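Local coordinates for CBS domain containing membrane protein (Sphaerobacter thermophilus, PDB 4ESY) that is of uncharacterised function but, through its C-terminal pair of CBS domains, probably serves regulation, perhaps by binding adenosyl-containing ligands as CBS pairs in other proteins do, at residues Pro114-Ala119 with His134-Ile139. Numbering follows the deposited sequence.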
ATOM      1  N   PRO B 114      -4.502  18.114   1.869  1.00 42.94           N
ATOM      2  CA  PRO B 114      -4.952  17.398   0.662  1.00 43.85           C
ATOM      3  C   PRO B 114      -5.265  18.406  -0.447  1.00 45.13           C
ATOM      4  O   PRO B 114      -5.949  19.403  -0.203  1.00 44.69           O
ATOM      5  CB  PRO B 114      -6.232  16.701   1.126  1.00 43.11           C
ATOM      6  CG  PRO B 114      -6.793  17.656   2.210  1.00 43.83           C
ATOM      7  CD  PRO B 114      -5.575  18.302   2.866  1.00 43.86           C
ATOM      8  N   VAL B 115      -4.742  18.161  -1.643  1.00 46.42           N
ATOM      9  CA  VAL B 115      -5.000  19.062  -2.755  1.00 49.95           C
ATOM     10  C   VAL B 115      -6.447  18.906  -3.210  1.00 49.61           C
ATOM     11  O   VAL B 115      -7.091  19.878  -3.606  1.00 53.04           O
ATOM     12  CB  VAL B 115      -4.022  18.836  -3.936  1.00 73.36           C
ATOM     13  CG1 VAL B 115      -2.629  19.366  -3.584  1.00 74.77           C
ATOM     14  CG2 VAL B 115      -3.955  17.361  -4.313  1.00 70.84           C
ATOM     15  N   VAL B 116      -6.978  17.688  -3.134  1.00 42.66           N
ATOM     16  CA  VAL B 116      -8.365  17.497  -3.523  1.00 39.58           C
ATOM     17  C   VAL B 116      -9.132  16.617  -2.557  1.00 33.91           C
ATOM     18  O   VAL B 116      -8.564  15.728  -1.907  1.00 33.24           O
ATOM     19  CB  VAL B 116      -8.472  16.945  -4.968  1.00 58.06           C
ATOM     20  CG1 VAL B 116      -8.356  15.438  -4.976  1.00 54.30           C
ATOM     21  CG2 VAL B 116      -9.782  17.394  -5.605  1.00 59.97           C
ATOM     22  N   THR B 117     -10.421  16.884  -2.420  1.00 32.37           N
ATOM     23  CA  THR B 117     -11.261  15.975  -1.659  1.00 33.99           C
ATOM     24  C   THR B 117     -12.433  15.463  -2.518  1.00 35.30           C
ATOM     25  O   THR B 117     -12.798  16.071  -3.541  1.00 41.28           O
ATOM     26  CB  THR B 117     -11.806  16.628  -0.369  1.00 36.74           C
ATOM     27  OG1 THR B 117     -12.790  17.607  -0.721  1.00 45.60           O
ATOM     28  CG2 THR B 117     -10.694  17.305   0.427  1.00 35.46           C
ATOM     29  N   ALA B 118     -13.038  14.360  -2.101  1.00 31.47           N
ATOM     30  CA  ALA B 118     -14.237  13.855  -2.773  1.00 30.91           C
ATOM     31  C   ALA B 118     -15.433  13.801  -1.817  1.00 32.10           C
ATOM     32  O   ALA B 118     -15.264  13.870  -0.584  1.00 30.86           O
ATOM     33  CB  ALA B 118     -13.960  12.468  -3.359  1.00 26.63           C
ATOM     34  N   ALA B 119     -16.631  13.688  -2.392  1.00 33.59           N
ATOM     35  CA  ALA B 119     -17.869  13.443  -1.640  1.00 32.84           C
ATOM     36  C   ALA B 119     -18.322  12.004  -1.917  1.00 31.94           C
ATOM     37  O   ALA B 119     -18.003  11.453  -2.964  1.00 30.61           O
ATOM     38  CB  ALA B 119     -18.955  14.461  -2.044  1.00 35.73           C
ATOM     39  N   HIS B 134      -4.006  14.945 -10.869  1.00 62.35           N
ATOM     40  CA  HIS B 134      -3.151  15.581  -9.894  1.00 63.13           C
ATOM     41  C   HIS B 134      -1.994  14.674  -9.550  1.00 63.52           C
ATOM     42  O   HIS B 134      -1.155  15.022  -8.727  1.00 63.21           O
ATOM     43  CB  HIS B 134      -3.931  15.904  -8.630  1.00 60.69           C
ATOM     44  CG  HIS B 134      -5.015  16.915  -8.834  1.00 60.74           C
ATOM     45  ND1 HIS B 134      -4.768  18.271  -8.877  1.00 64.12           N
ATOM     46  CD2 HIS B 134      -6.351  16.769  -8.997  1.00 57.52           C
ATOM     47  CE1 HIS B 134      -5.905  18.916  -9.062  1.00 63.91           C
ATOM     48  NE2 HIS B 134      -6.881  18.028  -9.140  1.00 60.22           N
ATOM     49  N   GLY B 135      -1.963  13.505 -10.186  1.00 59.04           N
ATOM     50  CA  GLY B 135      -0.931  12.502  -9.952  1.00 59.93           C
ATOM     51  C   GLY B 135      -0.685  12.225  -8.482  1.00 59.56           C
ATOM     52  O   GLY B 135       0.467  12.225  -8.032  1.00 61.89           O
ATOM     53  N   ILE B 136      -1.768  12.012  -7.730  1.00 54.62           N
ATOM     54  CA  ILE B 136      -1.661  11.782  -6.297  1.00 52.45           C
ATOM     55  C   ILE B 136      -2.003  10.352  -5.961  1.00 48.49           C
ATOM     56  O   ILE B 136      -2.466   9.614  -6.816  1.00 48.42           O
ATOM     57  CB  ILE B 136      -2.553  12.745  -5.497  1.00 51.61           C
ATOM     58  CG1 ILE B 136      -4.002  12.649  -5.962  1.00 48.38           C
ATOM     59  CG2 ILE B 136      -2.045  14.169  -5.659  1.00 55.90           C
ATOM     60  CD1 ILE B 136      -4.864  13.762  -5.429  1.00 49.38           C
ATOM     61  N   HIS B 137      -1.768   9.956  -4.714  1.00 45.72           N
ATOM     62  CA  HIS B 137      -1.972   8.567  -4.307  1.00 41.58           C
ATOM     63  C   HIS B 137      -3.109   8.348  -3.309  1.00 38.30           C
ATOM     64  O   HIS B 137      -3.473   7.188  -3.021  1.00 36.79           O
ATOM     65  CB  HIS B 137      -0.689   7.987  -3.732  1.00 47.57           C
ATOM     66  CG  HIS B 137       0.445   7.953  -4.712  1.00 54.38           C
ATOM     67  ND1 HIS B 137       0.545   6.994  -5.701  1.00 54.85           N
ATOM     68  CD2 HIS B 137       1.511   8.772  -4.868  1.00 58.13           C
ATOM     69  CE1 HIS B 137       1.632   7.220  -6.417  1.00 59.52           C
ATOM     70  NE2 HIS B 137       2.238   8.291  -5.930  1.00 62.20           N
ATOM     71  N   ARG B 138      -3.669   9.439  -2.792  1.00 35.39           N
ATOM     72  CA  ARG B 138      -4.677   9.341  -1.738  1.00 35.83           C
ATOM     73  C   ARG B 138      -5.626  10.507  -1.844  1.00 33.16           C
ATOM     74  O   ARG B 138      -5.171  11.625  -2.004  1.00 33.51           O
ATOM     75  CB  ARG B 138      -4.011   9.488  -0.374  1.00 43.84           C
ATOM     76  CG  ARG B 138      -3.650   8.202   0.297  1.00 50.47           C
ATOM     77  CD  ARG B 138      -2.836   8.502   1.548  1.00 58.05           C
ATOM     78  NE  ARG B 138      -1.471   8.878   1.233  1.00 66.07           N
ATOM     79  CZ  ARG B 138      -0.462   8.013   1.159  1.00 70.14           C
ATOM     80  NH1 ARG B 138      -0.679   6.720   1.377  1.00 69.59           N
ATOM     81  NH2 ARG B 138       0.761   8.443   0.874  1.00 73.55           N
ATOM     82  N   ILE B 139      -6.924  10.262  -1.679  1.00 29.00           N
ATOM     83  CA  ILE B 139      -7.897  11.348  -1.656  1.00 28.18           C
ATOM     84  C   ILE B 139      -8.898  11.108  -0.549  1.00 22.92           C
ATOM     85  O   ILE B 139      -9.572  10.069  -0.562  1.00 23.10           O
ATOM     86  CB  ILE B 139      -8.673  11.425  -2.987  1.00 29.53           C
ATOM     87  CG1 ILE B 139      -7.719  11.854  -4.118  1.00 34.20           C
ATOM     88  CG2 ILE B 139      -9.876  12.412  -2.870  1.00 28.63           C
ATOM     89  CD1 ILE B 139      -8.305  11.732  -5.541  1.00 34.08           C
TER
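Val-116 and Ile-139 cross obliquely at the centre of this contact, with CG1 of Val-116 3.7 Å from both CG1 and CD1 of Ile-139; no hydrogen bond joins the segments. The valine's first torsion (chi1 85°) puts CG1 in the crowded position between its backbone N and carbonyl carbon, where this short branch also meets CD1 of Ile-136 at 3.9 Å. Ile-139 suits its place because its beta-branch faces two ways: CG1 serves the valine, while CG2, anti to the backbone N, rests on the main chain, 3.7 Å from O of Val-116, and lies 4.1 Å from CB of Ala-118, whose small methyl is consistent with this close approach. An alanine in place of Ile-139 would lose both branches and would probably loosen the seat of Val-116 and Ala-118. Farther out, Val-115 and Ile-136 meet tip to tip, CG2 to CD1, at 3.9 Å; the long isoleucine arm, with CG1 in the crowded position (chi1 56°), lets one CD1 touch both valines. A Schellman motif closing helix 124-134 sets the backbone of Ile-136: Gly-135 takes the positive phi (48°) that glycine tolerates easily. Ile-127 and Gln-130 of that helix touch Ile-139, and backbone bonds tie Ala-118 to Pro-140 and Val-142. Within this CBS domain, segment 114-119, extended from Val-116 onward, thus runs beside strand 138-143, which pairs antiparallel with strand 146-152, and helix 124-134 packs against both segments.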